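HAD hydrolase, family IA, variant 3 (Entamoeba histolytica, PDB 6W04) binds magnesium and is probably a haloacid dehalogenase (HAD) superfamily hydrolase of unestablished natural substrate. Local coordinates at residues A[16-21]-A[74-79]; A[26-29]-A[33-36]; A[51-54]-A[59-62]; A[93-98]-A[103-108]; A[140-143]-A[147-150]. All blocks are in the same frame, centred on the assembly; numbering follows the deposited sequence.

Interaction 1 of 5, residues A[16-21]-A[74-79]; sequences TPLHAF and NLYRTM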
# COMPACT_ATOMS: atom_id res chain seq x y z
N THR A 16 -3.04 7.62 -4.88
CA THR A 16 -4.49 7.45 -4.91
C THR A 16 -5.17 8.31 -5.99
O THR A 16 -6.03 7.78 -6.71
CB THR A 16 -5.08 7.71 -3.52
OG1 THR A 16 -4.53 6.74 -2.62
CG2 THR A 16 -6.63 7.56 -3.57
N PRO A 17 -4.83 9.60 -6.16
CA PRO A 17 -5.49 10.36 -7.24
C PRO A 17 -5.31 9.73 -8.60
O PRO A 17 -6.25 9.72 -9.41
CB PRO A 17 -4.84 11.75 -7.14
CG PRO A 17 -4.48 11.89 -5.67
CD PRO A 17 -3.96 10.47 -5.34
N LEU A 18 -4.12 9.18 -8.87
CA LEU A 18 -3.90 8.52 -10.15
C LEU A 18 -4.78 7.28 -10.30
O LEU A 18 -5.35 7.04 -11.38
CB LEU A 18 -2.42 8.15 -10.29
CG LEU A 18 -2.05 7.53 -11.62
CD1 LEU A 18 -2.67 8.33 -12.79
CD2 LEU A 18 -0.51 7.51 -11.76
N HIS A 19 -4.91 6.46 -9.24
CA HIS A 19 -5.85 5.34 -9.31
C HIS A 19 -7.26 5.82 -9.60
O HIS A 19 -7.98 5.22 -10.40
CB HIS A 19 -5.82 4.51 -8.00
CG HIS A 19 -4.58 3.69 -7.85
ND1 HIS A 19 -4.33 2.58 -8.63
CD2 HIS A 19 -3.50 3.84 -7.04
CE1 HIS A 19 -3.15 2.07 -8.30
NE2 HIS A 19 -2.62 2.82 -7.35
N ALA A 20 -7.68 6.92 -8.96
CA ALA A 20 -9.01 7.48 -9.21
C ALA A 20 -9.18 7.87 -10.68
O ALA A 20 -10.21 7.57 -11.28
CB ALA A 20 -9.26 8.69 -8.31
N PHE A 21 -8.17 8.54 -11.26
CA PHE A 21 -8.23 8.91 -12.68
C PHE A 21 -8.38 7.69 -13.57
O PHE A 21 -9.12 7.73 -14.55
CB PHE A 21 -6.96 9.63 -13.15
CG PHE A 21 -6.67 10.90 -12.44
CD1 PHE A 21 -7.65 11.57 -11.74
CD2 PHE A 21 -5.38 11.42 -12.48
CE1 PHE A 21 -7.36 12.75 -11.08
CE2 PHE A 21 -5.08 12.59 -11.83
CZ PHE A 21 -6.07 13.26 -11.13
N ASN A 74 -2.88 -1.66 -16.66
CA ASN A 74 -2.05 -1.19 -17.75
C ASN A 74 -2.13 0.33 -17.89
O ASN A 74 -1.11 1.00 -18.11
CB ASN A 74 -2.46 -1.89 -19.05
CG ASN A 74 -1.76 -1.32 -20.24
OD1 ASN A 74 -2.40 -0.87 -21.19
ND2 ASN A 74 -0.43 -1.30 -20.20
N LEU A 75 -3.33 0.90 -17.79
CA LEU A 75 -3.46 2.36 -17.84
C LEU A 75 -2.72 3.00 -16.67
O LEU A 75 -1.95 3.95 -16.85
CB LEU A 75 -4.94 2.76 -17.85
CG LEU A 75 -5.33 4.26 -17.78
CD1 LEU A 75 -4.61 5.11 -18.84
CD2 LEU A 75 -6.87 4.45 -17.94
N TYR A 76 -2.90 2.47 -15.46
CA TYR A 76 -2.22 3.00 -14.29
C TYR A 76 -0.70 2.97 -14.43
O TYR A 76 -0.02 3.98 -14.16
CB TYR A 76 -2.67 2.22 -13.05
CG TYR A 76 -1.77 2.41 -11.85
CD1 TYR A 76 -1.87 3.56 -11.07
CD2 TYR A 76 -0.82 1.45 -11.51
CE1 TYR A 76 -1.02 3.75 -9.96
CE2 TYR A 76 0.02 1.62 -10.39
CZ TYR A 76 -0.11 2.79 -9.63
OH TYR A 76 0.70 3.00 -8.53
N ARG A 77 -0.14 1.83 -14.85
CA ARG A 77 1.31 1.70 -14.98
C ARG A 77 1.87 2.71 -15.96
O ARG A 77 2.94 3.27 -15.74
CB ARG A 77 1.70 0.31 -15.47
CG ARG A 77 1.56 -0.75 -14.48
CD ARG A 77 1.74 -2.08 -15.15
NE ARG A 77 0.84 -3.03 -14.54
CZ ARG A 77 0.22 -4.00 -15.20
NH1 ARG A 77 -0.59 -4.80 -14.55
NH2 ARG A 77 0.43 -4.16 -16.51
N THR A 78 1.17 2.90 -17.08
CA THR A 78 1.62 3.83 -18.10
C THR A 78 1.62 5.26 -17.57
O THR A 78 2.59 6.00 -17.76
CB THR A 78 0.71 3.68 -19.32
OG1 THR A 78 0.85 2.35 -19.82
CG2 THR A 78 1.10 4.66 -20.40
N MET A 79 0.54 5.64 -16.89
CA MET A 79 0.45 6.98 -16.31
C MET A 79 1.49 7.18 -15.20
O MET A 79 2.15 8.23 -15.15
CB MET A 79 -0.96 7.21 -15.76
CG MET A 79 -2.05 7.15 -16.86
SD MET A 79 -2.01 8.56 -18.03
CE MET A 79 -2.03 9.94 -16.87

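Interaction 2 of 5, residues A[26-29]-A[33-36]; sequences MAKR and TPLS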
# COMPACT_ATOMS: atom_id res chain seq x y z
N MET A 26 -11.65 4.34 -17.04
CA MET A 26 -12.20 3.03 -17.39
C MET A 26 -13.72 3.04 -17.39
O MET A 26 -14.35 2.46 -18.28
CB MET A 26 -11.73 1.95 -16.41
CG MET A 26 -10.23 1.63 -16.48
SD MET A 26 -9.74 1.13 -18.15
CE MET A 26 -10.64 -0.41 -18.18
N ALA A 27 -14.31 3.66 -16.37
CA ALA A 27 -15.76 3.83 -16.37
C ALA A 27 -16.24 4.52 -17.64
O ALA A 27 -17.26 4.14 -18.23
CB ALA A 27 -16.19 4.61 -15.13
N LYS A 28 -15.53 5.57 -18.07
CA LYS A 28 -15.97 6.29 -19.26
C LYS A 28 -15.88 5.40 -20.49
O LYS A 28 -16.79 5.39 -21.33
CB LYS A 28 -15.13 7.56 -19.44
CG LYS A 28 -15.43 8.42 -20.72
CD LYS A 28 -16.74 9.20 -20.61
CE LYS A 28 -17.06 10.00 -21.88
NZ LYS A 28 -18.44 10.58 -21.84
N ARG A 29 -14.81 4.62 -20.59
CA ARG A 29 -14.62 3.75 -21.75
C ARG A 29 -15.69 2.67 -21.80
O ARG A 29 -16.21 2.37 -22.88
CB ARG A 29 -13.23 3.10 -21.71
CG ARG A 29 -12.10 4.11 -21.88
CD ARG A 29 -10.72 3.45 -21.87
NE ARG A 29 -9.67 4.47 -21.93
CZ ARG A 29 -8.36 4.22 -21.96
NH1 ARG A 29 -7.95 2.96 -21.93
NH2 ARG A 29 -7.48 5.22 -22.03
N THR A 33 -19.63 6.99 -19.18
CA THR A 33 -19.54 8.13 -18.28
C THR A 33 -18.52 7.79 -17.21
O THR A 33 -18.47 6.64 -16.74
CB THR A 33 -20.88 8.49 -17.62
OG1 THR A 33 -21.31 7.40 -16.82
CG2 THR A 33 -21.93 8.82 -18.66
N PRO A 34 -17.69 8.75 -16.81
CA PRO A 34 -16.74 8.51 -15.72
C PRO A 34 -17.45 8.37 -14.39
O PRO A 34 -18.60 8.81 -14.21
CB PRO A 34 -15.83 9.75 -15.75
CG PRO A 34 -16.60 10.80 -16.43
CD PRO A 34 -17.65 10.14 -17.31
N LEU A 35 -16.75 7.78 -13.42
CA LEU A 35 -17.25 7.78 -12.05
C LEU A 35 -17.31 9.21 -11.54
O LEU A 35 -16.41 10.01 -11.80
CB LEU A 35 -16.35 6.94 -11.14
CG LEU A 35 -16.10 5.46 -11.43
CD1 LEU A 35 -15.13 4.90 -10.38
CD2 LEU A 35 -17.43 4.64 -11.44
N SER A 36 -18.39 9.56 -10.83
CA SER A 36 -18.41 10.86 -10.17
C SER A 36 -17.49 10.84 -8.95
O SER A 36 -17.07 9.78 -8.47
CB SER A 36 -19.83 11.23 -9.72
OG SER A 36 -20.29 10.30 -8.77

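Interaction 3 of 5, residues A[51-54]-A[59-62]; sequences LIEH and EISD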
# COMPACT_ATOMS: atom_id res chain seq x y z
N LEU A 51 -14.92 -2.85 -8.29
CA LEU A 51 -14.97 -1.64 -9.11
C LEU A 51 -15.54 -1.94 -10.49
O LEU A 51 -16.44 -1.23 -10.98
CB LEU A 51 -13.57 -1.03 -9.24
CG LEU A 51 -13.13 0.03 -8.23
CD1 LEU A 51 -13.81 1.34 -8.50
CD2 LEU A 51 -13.40 -0.39 -6.81
N ILE A 52 -15.05 -2.99 -11.14
CA ILE A 52 -15.52 -3.31 -12.48
C ILE A 52 -16.99 -3.70 -12.45
O ILE A 52 -17.78 -3.30 -13.33
CB ILE A 52 -14.66 -4.43 -13.10
CG1 ILE A 52 -13.21 -3.98 -13.16
CG2 ILE A 52 -15.22 -4.78 -14.49
CD1 ILE A 52 -12.19 -5.14 -13.05
N GLU A 53 -17.39 -4.49 -11.44
CA GLU A 53 -18.79 -4.85 -11.28
C GLU A 53 -19.66 -3.61 -11.08
O GLU A 53 -20.79 -3.56 -11.59
CB GLU A 53 -18.98 -5.83 -10.11
CG GLU A 53 -18.33 -7.19 -10.42
CD GLU A 53 -18.35 -8.14 -9.25
OE1 GLU A 53 -18.40 -7.65 -8.10
OE2 GLU A 53 -18.36 -9.37 -9.49
N HIS A 54 -19.18 -2.62 -10.33
CA HIS A 54 -19.93 -1.38 -10.22
C HIS A 54 -20.11 -0.72 -11.58
O HIS A 54 -21.21 -0.28 -11.93
CB HIS A 54 -19.23 -0.40 -9.28
CG HIS A 54 -19.96 0.91 -9.16
ND1 HIS A 54 -20.97 1.11 -8.25
CD2 HIS A 54 -19.85 2.05 -9.87
CE1 HIS A 54 -21.45 2.34 -8.40
NE2 HIS A 54 -20.77 2.94 -9.36
N GLU A 59 -22.57 -8.37 -11.35
CA GLU A 59 -21.57 -9.29 -10.82
C GLU A 59 -20.98 -10.08 -11.97
O GLU A 59 -21.70 -10.51 -12.87
CB GLU A 59 -22.21 -10.24 -9.81
CG GLU A 59 -21.26 -11.06 -8.99
CD GLU A 59 -21.97 -11.78 -7.86
OE1 GLU A 59 -22.74 -11.13 -7.12
OE2 GLU A 59 -21.77 -13.00 -7.73
N ILE A 60 -19.66 -10.30 -11.94
CA ILE A 60 -18.98 -11.04 -13.01
C ILE A 60 -18.09 -12.13 -12.41
O ILE A 60 -17.89 -12.20 -11.20
CB ILE A 60 -18.15 -10.10 -13.90
CG1 ILE A 60 -17.01 -9.51 -13.07
CG2 ILE A 60 -19.01 -8.98 -14.47
CD1 ILE A 60 -16.30 -8.33 -13.74
N SER A 61 -17.54 -12.96 -13.28
CA SER A 61 -16.65 -14.02 -12.86
C SER A 61 -15.26 -13.47 -12.54
O SER A 61 -14.87 -12.38 -12.99
CB SER A 61 -16.53 -15.09 -13.95
OG SER A 61 -16.02 -14.52 -15.15
N ASP A 62 -14.51 -14.24 -11.74
CA ASP A 62 -13.13 -13.88 -11.46
C ASP A 62 -12.35 -13.67 -12.75
O ASP A 62 -11.55 -12.74 -12.87
CB ASP A 62 -12.46 -14.94 -10.59
CG ASP A 62 -13.07 -15.02 -9.19
OD1 ASP A 62 -13.38 -13.96 -8.59
OD2 ASP A 62 -13.23 -16.14 -8.68

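Interaction 4 of 5, residues A[93-98]-A[103-108]; sequences NLFEAL and IPFTIA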
# COMPACT_ATOMS: atom_id res chain seq x y z
N ASN A 93 15.39 9.04 3.40
CA ASN A 93 16.17 9.27 4.61
C ASN A 93 15.96 8.16 5.63
O ASN A 93 16.91 7.69 6.25
CB ASN A 93 15.81 10.61 5.23
CG ASN A 93 16.32 11.79 4.43
OD1 ASN A 93 17.24 11.66 3.61
ND2 ASN A 93 15.74 12.96 4.68
N LEU A 94 14.70 7.77 5.84
CA LEU A 94 14.42 6.67 6.76
C LEU A 94 15.10 5.38 6.29
O LEU A 94 15.71 4.67 7.09
CB LEU A 94 12.91 6.46 6.90
CG LEU A 94 12.47 5.52 8.02
CD1 LEU A 94 13.19 5.89 9.32
CD2 LEU A 94 10.93 5.54 8.20
N PHE A 95 14.99 5.07 4.99
CA PHE A 95 15.67 3.90 4.43
C PHE A 95 17.15 3.88 4.81
O PHE A 95 17.66 2.85 5.27
CB PHE A 95 15.56 3.88 2.90
CG PHE A 95 14.17 3.77 2.36
CD1 PHE A 95 13.11 3.34 3.15
CD2 PHE A 95 13.93 4.07 1.03
CE1 PHE A 95 11.83 3.24 2.62
CE2 PHE A 95 12.66 3.97 0.49
CZ PHE A 95 11.61 3.55 1.29
N GLU A 96 17.85 4.99 4.59
CA GLU A 96 19.28 5.04 4.89
C GLU A 96 19.54 4.94 6.38
O GLU A 96 20.46 4.24 6.82
CB GLU A 96 19.89 6.32 4.32
CG GLU A 96 19.65 6.51 2.82
CD GLU A 96 20.17 7.84 2.31
OE1 GLU A 96 20.42 7.97 1.10
OE2 GLU A 96 20.32 8.77 3.13
N ALA A 97 18.74 5.64 7.19
CA ALA A 97 18.93 5.59 8.63
C ALA A 97 18.70 4.19 9.18
O ALA A 97 19.39 3.76 10.11
CB ALA A 97 18.01 6.60 9.31
N LEU A 98 17.73 3.46 8.61
CA LEU A 98 17.45 2.10 9.07
C LEU A 98 18.62 1.16 8.80
O LEU A 98 19.04 0.40 9.68
CB LEU A 98 16.16 1.58 8.41
CG LEU A 98 14.85 2.19 8.93
CD1 LEU A 98 13.65 1.77 8.07
CD2 LEU A 98 14.64 1.82 10.41
N ILE A 103 18.72 -2.33 11.02
CA ILE A 103 17.31 -2.66 11.20
C ILE A 103 16.74 -3.05 9.83
O ILE A 103 16.58 -2.19 8.95
CB ILE A 103 16.51 -1.51 11.81
CG1 ILE A 103 17.07 -1.13 13.18
CG2 ILE A 103 15.03 -1.90 11.96
CD1 ILE A 103 16.22 -0.15 13.94
N PRO A 104 16.42 -4.32 9.61
CA PRO A 104 15.89 -4.73 8.30
C PRO A 104 14.52 -4.12 8.03
O PRO A 104 13.74 -3.85 8.94
CB PRO A 104 15.80 -6.25 8.41
CG PRO A 104 15.76 -6.53 9.89
CD PRO A 104 16.60 -5.46 10.53
N PHE A 105 14.24 -3.92 6.75
CA PHE A 105 12.97 -3.35 6.33
C PHE A 105 12.66 -3.85 4.94
O PHE A 105 13.56 -4.16 4.15
CB PHE A 105 12.99 -1.81 6.36
CG PHE A 105 14.07 -1.18 5.51
CD1 PHE A 105 13.79 -0.76 4.21
CD2 PHE A 105 15.35 -0.96 6.02
CE1 PHE A 105 14.77 -0.15 3.41
CE2 PHE A 105 16.36 -0.36 5.23
CZ PHE A 105 16.07 0.05 3.93
N THR A 106 11.37 -3.92 4.62
CA THR A 106 10.99 -4.30 3.27
C THR A 106 9.63 -3.70 2.95
O THR A 106 8.98 -3.09 3.80
CB THR A 106 10.96 -5.83 3.11
OG1 THR A 106 10.85 -6.13 1.72
CG2 THR A 106 9.76 -6.46 3.87
N ILE A 107 9.22 -3.91 1.71
CA ILE A 107 7.94 -3.47 1.18
C ILE A 107 6.99 -4.66 1.11
O ILE A 107 7.40 -5.77 0.74
CB ILE A 107 8.12 -2.84 -0.21
CG1 ILE A 107 8.77 -1.46 -0.10
CG2 ILE A 107 6.75 -2.75 -0.94
CD1 ILE A 107 9.36 -0.93 -1.45
N ALA A 108 5.73 -4.42 1.48
CA ALA A 108 4.63 -5.34 1.21
C ALA A 108 3.57 -4.55 0.45
O ALA A 108 3.26 -3.42 0.82
CB ALA A 108 4.06 -5.93 2.49

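Interaction 5 of 5, residues A[140-143]-A[147-150]; sequences TFKG and PDIY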
# COMPACT_ATOMS: atom_id res chain seq x y z
N THR A 140 -0.58 -16.30 -3.64
CA THR A 140 -0.30 -17.40 -2.73
C THR A 140 -0.77 -17.12 -1.31
O THR A 140 -0.47 -17.90 -0.40
CB THR A 140 1.20 -17.72 -2.73
OG1 THR A 140 1.92 -16.66 -2.09
CG2 THR A 140 1.72 -17.91 -4.16
N PHE A 141 -1.51 -16.03 -1.09
CA PHE A 141 -1.99 -15.70 0.25
C PHE A 141 -3.24 -14.84 0.14
O PHE A 141 -3.55 -14.29 -0.92
CB PHE A 141 -0.90 -15.00 1.08
CG PHE A 141 -0.40 -13.71 0.47
CD1 PHE A 141 -1.05 -12.50 0.71
CD2 PHE A 141 0.73 -13.71 -0.36
CE1 PHE A 141 -0.59 -11.31 0.15
CE2 PHE A 141 1.20 -12.52 -0.93
CZ PHE A 141 0.54 -11.32 -0.68
N LYS A 142 -3.95 -14.71 1.25
CA LYS A 142 -5.16 -13.90 1.29
C LYS A 142 -4.77 -12.44 1.48
O LYS A 142 -3.89 -12.12 2.29
CB LYS A 142 -6.09 -14.36 2.41
CG LYS A 142 -6.58 -15.78 2.29
CD LYS A 142 -7.55 -16.10 3.43
CE LYS A 142 -6.88 -16.03 4.80
NZ LYS A 142 -5.98 -17.20 5.04
N GLY A 143 -5.43 -11.55 0.74
CA GLY A 143 -5.10 -10.15 0.81
C GLY A 143 -5.63 -9.48 2.06
O GLY A 143 -6.38 -10.06 2.84
N PRO A 147 -4.16 -11.10 7.85
CA PRO A 147 -2.77 -10.86 8.30
C PRO A 147 -1.69 -11.39 7.36
O PRO A 147 -0.52 -11.03 7.53
CB PRO A 147 -2.70 -11.59 9.64
CG PRO A 147 -3.78 -12.66 9.55
CD PRO A 147 -4.89 -11.99 8.77
N ASP A 148 -2.06 -12.23 6.39
CA ASP A 148 -1.07 -13.05 5.68
C ASP A 148 0.10 -12.23 5.14
O ASP A 148 1.26 -12.61 5.31
CB ASP A 148 -1.76 -13.79 4.53
CG ASP A 148 -2.94 -14.61 4.99
OD1 ASP A 148 -3.44 -14.38 6.12
OD2 ASP A 148 -3.39 -15.48 4.22
N ILE A 149 -0.18 -11.10 4.48
CA ILE A 149 0.90 -10.38 3.80
C ILE A 149 1.97 -9.90 4.77
O ILE A 149 3.16 -9.87 4.42
CB ILE A 149 0.33 -9.22 2.95
CG1 ILE A 149 1.39 -8.72 1.96
CG2 ILE A 149 -0.15 -8.02 3.81
CD1 ILE A 149 0.83 -7.69 0.99
N TYR A 150 1.60 -9.55 6.01
CA TYR A 150 2.62 -9.03 6.91
C TYR A 150 3.36 -10.14 7.66
O TYR A 150 4.56 -9.99 7.95
CB TYR A 150 2.02 -8.01 7.89
CG TYR A 150 1.77 -6.70 7.18
CD1 TYR A 150 2.82 -6.05 6.53
CD2 TYR A 150 0.49 -6.14 7.09
CE1 TYR A 150 2.62 -4.87 5.84
CE2 TYR A 150 0.27 -4.94 6.39
CZ TYR A 150 1.34 -4.32 5.75
OH TYR A 150 1.18 -3.14 5.05
O HOH W 1 -2.71 -10.17 3.77

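Interaction 1 of 5, residues A[16-21]-A[74-79]
His19 and Tyr76 lay their rings over one another in an offset stack, the tightly packed part of this helix-helix contact. The ring planes are 17° apart and the centroids of the His19 and Tyr76 rings are 4.0 Å apart. The histidine lies over the CD1-CE1-CZ side of the phenol, offset from the ring centre. Tyr76 reaches across because its CG stands anti to the backbone N (chi1 164°), which swings the ring toward helix 16-31. The polar ends of both rings are tied outside the stack: Tyr76 OH and His19 NE2 each hydrogen-bond to Asp15 OD2, and His19 ND1 pairs with Lys72 NZ. These bonds should hold the outer ends of both rings in place, and the grip at ND1 and NE2 should also restrict the rotation of His19.

Next to the stack the buried Leu18 crosses Tyr76 at about a right angle, its CG lying 4.0 Å from Tyr76 CD1. Leu18 CD1 rests on Met79 CB at 3.6 Å. Beyond Leu18 the packing becomes looser, toward the partly exposed Met79.

The two segments run at 134° to each other, with axes 9.7 Å apart at closest approach. They bring together the start of helix 16-31 and the later part of helix 62-82. Tyr76 also packs on Asn115 and Phe119 of helix 113-123, and both stacked rings touch the magnesium ligand Asn9.

Interaction 2 of 5, residues A[26-29]-A[33-36]
Lys28 and Pro34 lie side by side and point the same way, the aliphatic part of the lysine running along the proline ring. Lys28 CD meets Pro34 CD at 3.5 Å. The lysine gets there by setting CG anti to its own N (chi1 177°) and then bending at chi2 (74°), which turns the chain along the returning loop. Its NZ continues to the carbonyl O of Gly32, within the turn that joins the two segments.

On the more buried side, Ala27 directs its CB at the loop backbone. Ala27 CB lies 3.6 Å from Leu35 N and 3.8 Å from Leu35 CG, so it is covered by both main chain and side chain. The carbonyl of Thr33 faces the helix between these two patches. Thr33 O makes a CH···O contact with Lys28 CA at 3.6 Å, but its hydrogen bond goes to Arg31 NE. The guanidinium of Arg31 also binds Pro34 O through NH2, giving the loop two polar ties to the end of the helix.

Leu35 reaches on to Ile55 and His54 of helix 48-56. Leading to the N-cap residue Ser36 of helix 37-43, this is a tight turn between consecutive helices of the all-helical region 16-82, consistent with the helical cap of HAD phosphatase-like enzymes.

Interaction 3 of 5, residues A[51-54]-A[59-62]
Glu53 and Ile60 provide the polar link of this contact, a hydrogen bond from the backbone N of Ile60 to Glu53 OE2. From Ile60 N to Glu53 OE2 it is 2.9 Å long and nearly straight, with an angle of 170° at the hydrogen. The N-H approaches on the anti side of OE2 and 29° out of the carboxylate plane. Glu53 spans the gap with an almost fully extended chain beyond CG (chi2 174°), directing the carboxylate at the loop backbone.

The same oxygen has a charged partner, since Lys49 NZ forms a salt bridge with Glu53 OE2. Lys49 NZ also makes a weak hydrogen bond to Ile60 O. Ile60 O is 3.3 Å from Glu53 OE2, a pairing of two acceptors that the nearby ammonium group probably helps to offset. Glu59 brings a second negative charge to the neighbourhood, but Glu59 OE1 stays 5.3 Å from Glu53 OE2. Its methylene is closer, with Glu59 CG 3.4 Å from Glu53 OE2.

Apolar contacts fill in around the hydrogen bond. Ile60 CG1 packs against Glu53 CG at 3.8 Å, and the methyl Ile60 CD1 beyond it meets Ile52 CG2, also at 3.8 Å. The two isoleucines cross at about a right angle.

The contact folds the linker after helix 48-56 back on that helix, just before Ser61 N-caps helix 62-82. Ile60 rests on Ala65 of this next helix. Ile52 packs on Tyr68 and Ala69 of helix 62-82 and on Trp23 of helix 16-31.

Interaction 4 of 5, residues A[93-98]-A[103-108]
Leu98 and Ile103 are joined through their backbones, Ile103 N donating to Leu98 O at 3.1 Å with an angle of 170° at the hydrogen, where the chain turns from helix 91-100 toward strand 105-112.

The side chains fill the space between helix and strand. Phe105 takes a chi1 of 57°, with CG between its backbone N and carbonyl carbon, and this lifts the ring toward the helix. Leu98 lies against the ring obliquely, with Leu98 CB 3.6 Å from Phe105 CD2, and its CD1 lies by Phe105 CG and CD2. The other methyl, Leu98 CD2, turns to Ile103 and meets Ile103 CG2 at 4.0 Å. Phe95 and Phe105 have nearly parallel planes, 8° apart, but are slid so far that they barely overlap: the closest ring atoms are Phe95 CD1 and Phe105 CE1 at 3.9 Å. Phe95 O comes within 3.5 Å of Phe105 CE2.

Phe129 meets both phenylalanine rings edge-to-face, and Phe6 does the same to Phe95. The contact therefore packs helix 91-100 on the parallel sheet, in which strand 105-112 lies between strands 3-7 and 135-137, while Ile214 of helix 214-222 covers Leu98 and Ile103.

Interaction 5 of 5, residues A[140-143]-A[147-150]
Asp148 OD2 accepts two hydrogen bonds from Lys142, one from the backbone and one from the side chain. Lys142 N reaches Asp148 OD2 at 3.1 Å from above the carboxylate plane, 42° out of it. Lys142 NZ meets the syn lone pair of Asp148 OD2 at 3.2 Å, completing a salt bridge. For this the lysine chain curls back on itself, bending at chi3 and chi4 (-63° and -74°), so that its ammonium group returns to a carboxylate beside its own backbone.

A water extends the polar link: it donates to Lys142 O at 2.7 Å and accepts from Ile149 N at 2.8 Å, bridging the loop carbonyl to an amide near the N-terminal end of helix 148-157.

Phe141 packs beneath these bonds. Phe141 CB lies 3.8 Å from Asp148 CB as the two side chains slide past each other in opposite directions. Farther along, Phe141 CE1 touches Ile149 CB at 3.6 Å, and CZ runs over the CG1 branch. Ile149 itself packs on Ala108 of strand 105-112 and Ser176 of helix 171-180.

With both donors converging on one oxygen, Asp148 is probably held as a carboxylate. Its charge, close to the N-terminal end of the helix, would also suit the helix dipole.

How the interactions relate
Interactions 1, 2 and 3 belong to the helical part of the chain between residues 16 and 82, whereas interaction 4 includes a strand of the parallel sheet and interaction 5 lies beside it. Interaction 2 touches interaction 1 through Arg29 and Leu75, and interaction 3 through Leu35, with Leu35 CD2 3.9 Å from His54 CD2. Interactions 4 and 5 meet at Ala108, with Ala108 CB 3.8 Å from Tyr150 CE1. The magnesium ion, bound by Asp7, Asn9 and Asp169, is about 8 Å from the His19 side chain of interaction 1 and about 9 Å from that of Ile149 in interaction 5. Interactions 2 and 3 are remote from this site.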